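Local coordinates for peridinin-chlorophyll A protein (Amphidinium carterae, PDB 2C9E), which binds peridinin and chlorophyll a and probably serves as a water-soluble antenna that captures solar energy in the blue-green range, at residues S103-K106 with Q107-A110; I203-Y206 with I207-A210; A212-P215 with K216-A219. All blocks are in the same frame, centred on the assembly; numbering follows the deposited sequence.

Contact 1 (S103-K106 with Q107-A110); sequences SADK and QKFA. With PID (peridinin), chain E.
D105 receives the first hydrogen bonds of helix 106-111 with both its side chain and its backbone. The carboxylate oxygen OD1 accepts from the backbone N of K108 at 2.9 Å, a nearly straight bond (N-H...O 173°) made with the lone pair that faces away from OD2. With chi1 at 174° CG lies on the side away from its own amide nitrogen, which brings OD1 forward to the amides of the first turn. The carbonyl O of D105 takes F109 N at 3.0 Å, and K106 O takes A110 N at 2.9 Å, so the i to i+4 pattern starts as soon as the cap is made. A negative group at this helix end would be expected to suit the partial positive charge of the helix's N-terminal end. D105 N is itself held by T57 OG1.

The aliphatic part of K108 lies over the cap in van der Waals contact. Its CD lies 3.7 Å from D105 CG, while the ammonium NZ stays 5.4 Å from OD1, too distant for direct pairing.

Apolar packing joins the loop to the helix at A104, whose CB sits 4.0 Å from F109 CD2, approaching the ring obliquely. One face of the same ring lies against the polyene of a peridinin, with C17 over it and CZ 3.1 Å from that carbon. V54 of helix 41-55 also touches F109. An Asp N-cap thus opens a short helix whose phenylalanine forms part of the wall of a peridinin pocket.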
loop_
_atom_site.group_PDB
_atom_site.type_symbol
_atom_site.label_atom_id
_atom_site.label_comp_id
_atom_site.label_asym_id
_atom_site.label_seq_id
_atom_site.Cartn_x
_atom_site.Cartn_y
_atom_site.Cartn_z
ATOM N N SER A 103 3.659 13.721 12.278
ATOM C CA SER A 103 2.342 14.328 12.141
ATOM C C SER A 103 1.200 13.348 12.429
ATOM O O SER A 103 0.045 13.730 12.418
ATOM C CB SER A 103 2.152 14.879 10.724
ATOM O OG SER A 103 2.006 13.814 9.786
ATOM N N ALA A 104 1.511 12.091 12.683
ATOM C CA ALA A 104 0.454 11.111 12.893
ATOM C C ALA A 104 -0.110 11.074 14.309
ATOM O O ALA A 104 0.563 11.483 15.292
ATOM C CB ALA A 104 0.975 9.686 12.489
ATOM N N ASP A 105 -1.346 10.576 14.415
ATOM C CA ASP A 105 -1.958 10.409 15.720
ATOM C C ASP A 105 -1.035 9.396 16.387
ATOM O O ASP A 105 -0.871 8.289 15.867
ATOM C CB ASP A 105 -3.334 9.797 15.600
ATOM C CG ASP A 105 -3.918 9.480 16.945
ATOM O OD1 ASP A 105 -3.568 8.454 17.594
ATOM O OD2 ASP A 105 -4.727 10.313 17.375
ATOM N N LYS A 106 -0.458 9.749 17.535
ATOM C CA LYS A 106 0.519 8.880 18.202
ATOM C C LYS A 106 0.052 7.518 18.645
ATOM O O LYS A 106 0.784 6.530 18.439
ATOM C CB LYS A 106 1.158 9.582 19.415
ATOM C CG LYS A 106 2.246 10.587 19.072
ATOM C CD LYS A 106 2.372 11.714 20.116
ATOM C CE LYS A 106 2.729 11.185 21.493
ATOM N NZ LYS A 106 2.489 12.183 22.568
ATOM N N GLN A 107 -1.124 7.453 19.277
ATOM C CA GLN A 107 -1.619 6.165 19.770
ATOM C C GLN A 107 -1.962 5.231 18.623
ATOM O O GLN A 107 -1.686 4.050 18.688
ATOM C CB GLN A 107 -2.890 6.304 20.639
ATOM C CG GLN A 107 -2.985 7.510 21.560
ATOM C CD GLN A 107 -4.390 7.637 22.236
ATOM O OE1 GLN A 107 -4.597 8.496 23.101
ATOM N NE2 GLN A 107 -5.343 6.785 21.823
ATOM N N LYS A 108 -2.628 5.753 17.609
ATOM C CA LYS A 108 -2.996 4.923 16.455
ATOM C C LYS A 108 -1.743 4.424 15.730
ATOM O O LYS A 108 -1.671 3.259 15.302
ATOM C CB LYS A 108 -3.882 5.714 15.482
ATOM C CG LYS A 108 -5.260 5.956 16.047
ATOM C CD LYS A 108 -5.999 6.997 15.241
ATOM C CE LYS A 108 -7.407 7.164 15.808
ATOM N NZ LYS A 108 -7.986 5.798 15.972
ATOM N N PHE A 109 -0.747 5.295 15.615
ATOM C CA PHE A 109 0.447 4.883 14.946
ATOM C C PHE A 109 1.170 3.802 15.713
ATOM O O PHE A 109 1.560 2.763 15.142
ATOM C CB PHE A 109 1.406 6.045 14.717
ATOM C CG PHE A 109 2.524 5.688 13.793
ATOM C CD1 PHE A 109 3.663 5.017 14.273
ATOM C CD2 PHE A 109 2.411 5.964 12.428
ATOM C CE1 PHE A 109 4.684 4.622 13.401
ATOM C CE2 PHE A 109 3.420 5.578 11.534
ATOM C CZ PHE A 109 4.566 4.903 12.025
ATOM N N ALA A 110 1.379 4.044 17.003
ATOM C CA ALA A 110 2.092 3.058 17.840
ATOM C C ALA A 110 1.345 1.722 17.884
ATOM O O ALA A 110 1.947 0.654 18.098
ATOM C CB ALA A 110 2.265 3.587 19.255
HETATM C C1 PID E . 8.649 -0.657 22.695
HETATM C C2 PID E . 9.540 -0.799 23.932
HETATM C C3 PID E . 9.855 0.585 24.503
HETATM C C4 PID E . 10.602 1.371 23.423
HETATM C C5 PID E . 9.703 1.742 22.238
HETATM C C6 PID E . 8.760 0.599 21.823
HETATM C C7 PID E . 8.463 0.533 20.460
HETATM C C8 PID E . 7.253 0.898 19.871
HETATM C C9 PID E . 7.040 0.812 18.495
HETATM C C10 PID E . 7.963 0.375 17.551
HETATM C C11 PID E . 5.923 1.148 17.846
HETATM C C12 PID E . 6.120 0.951 16.539
HETATM C C13 PID E . 5.223 1.300 15.529
HETATM C C14 PID E . 5.398 1.135 14.152
HETATM C C15 PID E . 4.395 1.594 13.294
HETATM C C16 PID E . 4.406 1.567 11.899
HETATM C C17 PID E . 3.359 2.152 11.188
HETATM C C18 PID E . 3.356 2.235 9.797
HETATM C C19 PID E . 2.346 2.887 9.088
HETATM C C20 PID E . 2.413 3.002 7.698
HETATM C C21 PID E . 1.497 3.671 6.883
HETATM C C22 PID E . 1.709 3.718 5.506
HETATM C C23 PID E . 0.937 4.325 4.637
HETATM C C24 PID E . 0.171 4.940 3.768
HETATM C C25 PID E . 0.406 6.398 3.335
HETATM C C26 PID E . -0.884 7.199 3.532
HETATM C C27 PID E . -2.113 6.540 2.888
HETATM C C28 PID E . -2.301 5.102 3.390
HETATM C C29 PID E . -1.059 4.229 3.180
HETATM C C30 PID E . -3.555 8.459 2.787
HETATM C C31 PID E . -4.766 9.229 3.315
HETATM C CM1 PID E . 8.285 -1.992 22.041
HETATM C CM2 PID E . 10.648 2.124 21.096
HETATM C CM3 PID E . 8.890 2.984 22.620
HETATM C CM4 PID E . 6.696 0.549 13.590
HETATM C CM5 PID E . 0.269 4.359 7.491
HETATM C CM6 PID E . 1.518 7.041 4.167
HETATM C CM7 PID E . 0.807 6.468 1.859
HETATM C CM8 PID E . -1.256 2.874 3.858
HETATM O O1 PID E . 7.655 0.373 22.712
HETATM O O2 PID E . 10.681 0.458 25.665
HETATM O O3 PID E . 9.109 -0.017 17.769
HETATM O O4 PID E . 7.379 0.463 16.321
HETATM O O5 PID E . -0.864 4.031 1.779
HETATM O O6 PID E . -3.276 7.251 3.352
HETATM O O7 PID E . -2.860 8.936 1.890
#

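Contact 2 (I203-Y206 with I207-A210); sequences ISKY and IETA. With PID (peridinin), chain H.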
loop_
_atom_site.group_PDB
_atom_site.type_symbol
_atom_site.label_atom_id
_atom_site.label_comp_id
_atom_site.label_asym_id
_atom_site.label_seq_id
_atom_site.Cartn_x
_atom_site.Cartn_y
_atom_site.Cartn_z
ATOM N N ILE A 203 -3.666 -14.038 -5.741
ATOM C CA ILE A 203 -3.026 -12.814 -5.283
ATOM C C ILE A 203 -1.900 -13.127 -4.323
ATOM O O ILE A 203 -0.820 -12.509 -4.378
ATOM C CB ILE A 203 -4.094 -11.880 -4.630
ATOM C CG1 ILE A 203 -5.071 -11.417 -5.716
ATOM C CG2 ILE A 203 -3.449 -10.641 -3.972
ATOM C CD1 ILE A 203 -4.511 -10.270 -6.557
ATOM N N SER A 204 -2.117 -14.110 -3.448
ATOM C CA SER A 204 -1.073 -14.474 -2.512
ATOM C C SER A 204 0.106 -15.039 -3.263
ATOM O O SER A 204 1.267 -14.676 -2.993
ATOM C CB SER A 204 -1.555 -15.523 -1.499
ATOM O OG SER A 204 -2.420 -14.900 -0.580
ATOM N N LYS A 205 -0.173 -15.931 -4.213
ATOM C CA LYS A 205 0.947 -16.502 -4.920
ATOM C C LYS A 205 1.730 -15.414 -5.664
ATOM O O LYS A 205 2.962 -15.454 -5.651
ATOM C CB LYS A 205 0.503 -17.649 -5.841
ATOM C CG LYS A 205 1.660 -18.350 -6.583
ATOM C CD LYS A 205 2.961 -18.594 -5.746
ATOM C CE LYS A 205 3.048 -19.962 -4.992
ATOM N NZ LYS A 205 2.235 -20.129 -3.714
ATOM N N TYR A 206 1.025 -14.435 -6.253
ATOM C CA TYR A 206 1.675 -13.329 -6.975
ATOM C C TYR A 206 2.598 -12.543 -6.028
ATOM O O TYR A 206 3.786 -12.316 -6.316
ATOM C CB TYR A 206 0.609 -12.397 -7.561
ATOM C CG TYR A 206 1.195 -11.294 -8.410
ATOM C CD1 TYR A 206 1.651 -11.553 -9.690
ATOM C CD2 TYR A 206 1.399 -10.006 -7.883
ATOM C CE1 TYR A 206 2.318 -10.573 -10.442
ATOM C CE2 TYR A 206 2.062 -9.002 -8.636
ATOM C CZ TYR A 206 2.515 -9.303 -9.911
ATOM O OH TYR A 206 3.139 -8.326 -10.664
ATOM N N ILE A 207 2.065 -12.156 -4.870
ATOM C CA ILE A 207 2.843 -11.422 -3.897
ATOM C C ILE A 207 4.078 -12.213 -3.438
ATOM O O ILE A 207 5.174 -11.664 -3.290
ATOM C CB ILE A 207 1.958 -11.080 -2.679
ATOM C CG1 ILE A 207 0.878 -10.052 -3.098
ATOM C CG2 ILE A 207 2.825 -10.648 -1.499
ATOM C CD1 ILE A 207 -0.164 -9.776 -2.001
ATOM N N GLU A 208 3.908 -13.506 -3.211
ATOM C CA GLU A 208 5.014 -14.359 -2.775
ATOM C C GLU A 208 6.170 -14.554 -3.786
ATOM O O GLU A 208 7.379 -14.568 -3.426
ATOM C CB GLU A 208 4.475 -15.748 -2.453
ATOM C CG GLU A 208 5.486 -16.624 -1.789
ATOM C CD GLU A 208 5.115 -18.101 -1.779
ATOM O OE1 GLU A 208 3.907 -18.467 -1.702
ATOM O OE2 GLU A 208 6.061 -18.903 -1.825
ATOM N N THR A 209 5.805 -14.683 -5.055
ATOM C CA THR A 209 6.796 -15.003 -6.074
ATOM C C THR A 209 7.038 -14.027 -7.204
ATOM O O THR A 209 8.007 -14.191 -7.923
ATOM C CB THR A 209 6.403 -16.318 -6.774
ATOM O OG1 THR A 209 5.169 -16.078 -7.465
ATOM C CG2 THR A 209 6.161 -17.497 -5.761
ATOM N N ALA A 210 6.174 -13.042 -7.401
ATOM C CA ALA A 210 6.313 -12.149 -8.540
ATOM C C ALA A 210 7.629 -11.418 -8.652
ATOM O O ALA A 210 8.322 -11.489 -9.661
ATOM C CB ALA A 210 5.170 -11.146 -8.556
HETATM C C1 PID H . -9.360 -11.095 -18.791
HETATM C C2 PID H . -9.363 -11.506 -20.265
HETATM C C3 PID H . -10.337 -10.646 -21.077
HETATM C C4 PID H . -11.734 -10.762 -20.465
HETATM C C5 PID H . -11.859 -10.223 -19.035
HETATM C C6 PID H . -10.629 -10.515 -18.160
HETATM C C7 PID H . -10.888 -10.675 -16.793
HETATM C C8 PID H . -10.284 -9.926 -15.783
HETATM C C9 PID H . -10.517 -10.057 -14.411
HETATM C C10 PID H . -11.379 -10.928 -13.755
HETATM C C11 PID H . -9.854 -9.395 -13.463
HETATM C C12 PID H . -10.241 -9.834 -12.264
HETATM C C13 PID H . -9.617 -9.473 -11.068
HETATM C C14 PID H . -9.922 -9.899 -9.774
HETATM C C15 PID H . -9.130 -9.439 -8.721
HETATM C C16 PID H . -9.245 -9.806 -7.381
HETATM C C17 PID H . -8.359 -9.279 -6.440
HETATM C C18 PID H . -8.362 -9.642 -5.094
HETATM C C19 PID H . -7.455 -9.104 -4.181
HETATM C C20 PID H . -7.418 -9.524 -2.851
HETATM C C21 PID H . -6.524 -9.058 -1.885
HETATM C C22 PID H . -6.573 -9.659 -0.630
HETATM C C23 PID H . -5.804 -9.429 0.402
HETATM C C24 PID H . -4.976 -9.379 1.417
HETATM C C25 PID H . -5.145 -8.435 2.618
HETATM C C26 PID H . -3.796 -7.980 3.195
HETATM C C27 PID H . -2.810 -9.145 3.376
HETATM C C28 PID H . -2.539 -9.733 1.988
HETATM C C29 PID H . -3.815 -10.382 1.447
HETATM C C30 PID H . -1.413 -8.655 5.253
HETATM C C31 PID H . -0.052 -8.281 5.846
HETATM C CM1 PID H . -8.446 -11.959 -17.921
HETATM C CM2 PID H . -13.122 -10.884 -18.474
HETATM C CM3 PID H . -12.080 -8.708 -19.098
HETATM C CM4 PID H . -11.118 -10.814 -9.495
HETATM C CM5 PID H . -5.585 -7.874 -2.155
HETATM C CM6 PID H . -5.955 -7.203 2.207
HETATM C CM7 PID H . -5.899 -9.209 3.705
HETATM C CM8 PID H . -3.548 -10.945 0.049
HETATM O O1 PID H . -9.487 -9.703 -18.484
HETATM O O2 PID H . -10.435 -11.225 -22.380
HETATM O O3 PID H . -12.173 -11.709 -14.277
HETATM O O4 PID H . -11.210 -10.787 -12.408
HETATM O O5 PID H . -4.136 -11.443 2.350
HETATM O O6 PID H . -1.536 -8.738 3.900
HETATM O O7 PID H . -2.370 -8.887 5.989
#
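Y206 and A210, one helical turn apart, meet face to methyl: A210 CB stands over the centre of the tyrosine ring, 3.5 Å from its centroid and 13° off the normal, a CH-pi contact. The ring reaches this position with CG anti to the backbone N (chi1 -176°), lying alongside the following turn, and its hydroxyl is hydrogen-bonded to P291 O, which fixes its far end.

On another side of the helix, I203 and I207 bring branches together: CG2 of I203 lies 3.9 Å from CD1 of I207. CG1 of I203 faces the polyene of a peridinin, 3.7 Å from its C19, and CG2 touches the same pigment as well.

K205 curls through three bent torsions, which carry NZ round to E208. The salt bridge from NZ to OE1 is 3.1 Å long, and the ammonium comes from above the carboxylate plane, 43° out of it. On the way, K205 CD presses against T209 CG2 at 3.4 Å, a tight contact. T209 OG1 donates to K205 O at 2.9 Å from above the carbonyl plane. T209 N donates to the same oxygen, so two bonds grip it.

S204, K205, E208 and T209 put their polar groups on one side, while I203, Y206 and I207 line pigment pockets: an amphipathic helix with its apolar side turned to peridinin and chlorophyll a.

Contact 3 (A212-P215 with K216-A219); sequences AKNP and KMMA. With PID (peridinin), chain D.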
loop_
_atom_site.group_PDB
_atom_site.type_symbol
_atom_site.label_atom_id
_atom_site.label_comp_id
_atom_site.label_asym_id
_atom_site.label_seq_id
_atom_site.Cartn_x
_atom_site.Cartn_y
_atom_site.Cartn_z
ATOM N N ALA A 212 10.590 -11.877 -7.221
ATOM C CA ALA A 212 11.790 -12.694 -7.400
ATOM C C ALA A 212 12.068 -13.000 -8.877
ATOM O O ALA A 212 13.216 -13.079 -9.267
ATOM C CB ALA A 212 11.672 -13.962 -6.616
ATOM N N LYS A 213 11.014 -13.120 -9.693
ATOM C CA LYS A 213 11.172 -13.440 -11.103
ATOM C C LYS A 213 11.671 -12.289 -11.934
ATOM O O LYS A 213 12.310 -12.513 -12.954
ATOM C CB LYS A 213 9.861 -13.902 -11.717
ATOM C CG LYS A 213 9.276 -15.211 -11.169
ATOM C CD LYS A 213 8.061 -15.560 -12.021
ATOM C CE LYS A 213 7.255 -16.654 -11.422
ATOM N NZ LYS A 213 5.805 -16.245 -11.358
ATOM N N ASN A 214 11.387 -11.050 -11.518
ATOM C CA ASN A 214 11.821 -9.894 -12.300
ATOM C C ASN A 214 11.819 -8.704 -11.372
ATOM O O ASN A 214 10.955 -7.835 -11.463
ATOM C CB ASN A 214 10.825 -9.656 -13.435
ATOM C CG ASN A 214 11.371 -8.766 -14.499
ATOM O OD1 ASN A 214 12.303 -7.974 -14.263
ATOM N ND2 ASN A 214 10.789 -8.864 -15.687
ATOM N N PRO A 215 12.798 -8.661 -10.467
ATOM C CA PRO A 215 12.952 -7.609 -9.471
ATOM C C PRO A 215 12.978 -6.208 -10.033
ATOM O O PRO A 215 12.314 -5.278 -9.502
ATOM C CB PRO A 215 14.266 -7.983 -8.756
ATOM C CG PRO A 215 14.383 -9.480 -8.959
ATOM C CD PRO A 215 13.901 -9.637 -10.394
ATOM N N LYS A 216 13.752 -6.024 -11.108
ATOM C CA LYS A 216 13.883 -4.683 -11.691
ATOM C C LYS A 216 12.599 -4.181 -12.249
ATOM O O LYS A 216 12.272 -3.009 -12.089
ATOM C CB LYS A 216 14.958 -4.637 -12.791
ATOM C CG LYS A 216 16.386 -4.610 -12.248
ATOM C CD LYS A 216 17.362 -4.210 -13.359
ATOM C CE LYS A 216 18.818 -4.241 -12.876
ATOM N NZ LYS A 216 19.804 -3.871 -13.965
ATOM N N MET A 217 11.862 -5.061 -12.910
ATOM C CA MET A 217 10.608 -4.630 -13.488
ATOM C C MET A 217 9.599 -4.321 -12.361
ATOM O O MET A 217 8.749 -3.388 -12.477
ATOM C CB MET A 217 10.039 -5.687 -14.451
ATOM C CG MET A 217 8.802 -5.146 -15.135
ATOM S SD MET A 217 8.146 -6.152 -16.379
ATOM C CE MET A 217 9.443 -5.840 -17.594
ATOM N N MET A 218 9.687 -5.088 -11.279
ATOM C CA MET A 218 8.772 -4.864 -10.135
ATOM C C MET A 218 9.065 -3.498 -9.450
ATOM O O MET A 218 8.129 -2.707 -9.130
ATOM C CB MET A 218 8.921 -6.027 -9.148
ATOM C CG MET A 218 8.136 -5.888 -7.830
ATOM S SD MET A 218 6.354 -5.792 -7.987
ATOM C CE MET A 218 5.846 -7.469 -8.345
ATOM N N ALA A 219 10.366 -3.210 -9.217
ATOM C CA ALA A 219 10.726 -1.910 -8.599
ATOM C C ALA A 219 10.228 -0.779 -9.526
ATOM O O ALA A 219 9.753 0.281 -9.077
ATOM C CB ALA A 219 12.282 -1.790 -8.396
HETATM C C1 PID D . 14.670 -9.017 17.537
HETATM C C2 PID D . 15.089 -9.547 18.911
HETATM C C3 PID D . 15.475 -8.363 19.801
HETATM C C4 PID D . 16.667 -7.641 19.163
HETATM C C5 PID D . 16.317 -6.947 17.842
HETATM C C6 PID D . 15.343 -7.759 16.974
HETATM C C7 PID D . 15.475 -7.568 15.593
HETATM C C8 PID D . 14.568 -6.918 14.754
HETATM C C9 PID D . 14.739 -6.735 13.377
HETATM C C10 PID D . 15.812 -7.145 12.587
HETATM C C11 PID D . 13.855 -6.141 12.570
HETATM C C12 PID D . 14.304 -6.203 11.314
HETATM C C13 PID D . 13.531 -5.875 10.196
HETATM C C14 PID D . 13.871 -5.956 8.843
HETATM C C15 PID D . 12.904 -5.642 7.884
HETATM C C16 PID D . 13.052 -5.768 6.500
HETATM C C17 PID D . 11.973 -5.500 5.655
HETATM C C18 PID D . 11.989 -5.716 4.276
HETATM C C19 PID D . 10.863 -5.496 3.478
HETATM C C20 PID D . 10.860 -5.827 2.121
HETATM C C21 PID D . 9.792 -5.697 1.230
HETATM C C22 PID D . 9.926 -6.154 -0.084
HETATM C C23 PID D . 9.017 -6.139 -1.029
HETATM C C24 PID D . 8.121 -6.232 -1.986
HETATM C C25 PID D . 7.911 -5.132 -3.042
HETATM C C26 PID D . 6.453 -5.031 -3.509
HETATM C C27 PID D . 5.834 -6.383 -3.875
HETATM C C28 PID D . 5.880 -7.271 -2.625
HETATM C C29 PID D . 7.310 -7.531 -2.135
HETATM C C30 PID D . 3.804 -6.987 -5.007
HETATM C C31 PID D . 2.478 -6.567 -5.641
HETATM C CM1 PID D . 14.141 -10.094 16.588
HETATM C CM2 PID D . 17.640 -6.702 17.110
HETATM C CM3 PID D . 15.688 -5.587 18.161
HETATM C CM4 PID D . 15.261 -6.435 8.414
HETATM C CM5 PID D . 8.497 -5.006 1.669
HETATM C CM6 PID D . 8.314 -3.755 -2.506
HETATM C CM7 PID D . 8.795 -5.474 -4.245
HETATM C CM8 PID D . 7.216 -8.286 -0.805
HETATM O O1 PID D . 14.008 -7.753 17.505
HETATM O O2 PID D . 15.873 -8.858 21.081
HETATM O O3 PID D . 16.876 -7.631 12.975
HETATM O O4 PID D . 15.532 -6.811 11.291
HETATM O O5 PID D . 7.975 -8.356 -3.098
HETATM O O6 PID D . 4.491 -6.058 -4.284
HETATM O O7 PID D . 4.250 -8.116 -5.219
HETATM O O HOH W 1 14.823 -8.174 -12.864
#
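A chi1 of -164° stretches the N214 side chain out beside its carbonyl carbon, and chi2 of -23° turns OD1 towards the start of helix 215-231. There OD1 accepts from M217 N at 3.2 Å. M217 N sits above the plane of the N214 side-chain amide, 56° out of it, so the bond uses no regular lone-pair direction. M217 CB packs against the same amide, 3.4 Å from N214 CG, and its CE lies 3.8 Å from N214 ND2.

A water joins N214 OD1 to the first turn: it donates to OD1 at 2.9 Å and accepts from K216 N at 3.0 Å. The backbone follows with M218 N to N214 O and A219 N to P215 O, the latter at 2.9 Å.

M218 bends at chi2 and chi3, sending its end away from the cap, towards a peridinin. CE comes within 3.6 Å of the acetate carbonyl oxygen O7 of that pigment. The Asn N-cap therefore serves two amides, one directly and one through water. With P215 at the first helical position lacking an N-H to satisfy, a single neutral carboxamide and a water supply acceptors for the two amides that follow.

In the fold
From the N terminus, contact 1 comes first, just after helix 87-102, where the chain turns into helix 106-111. Contact 2 follows about a hundred residues later inside helix 201-213, and contact 3 marks the turn from that helix into helix 215-231. Each is local and closes only a turn of its own; they run in series, and none nests in or crosses another. Contact 1 lies on the opposite side of the chain's centre from the other two, about 30 Å between centres from contact 2. Contacts 2 and 3 touch where M218 CE packs 3.7 Å from Y206 OH, tying helices 201-213 and 215-231 together beside the pigments.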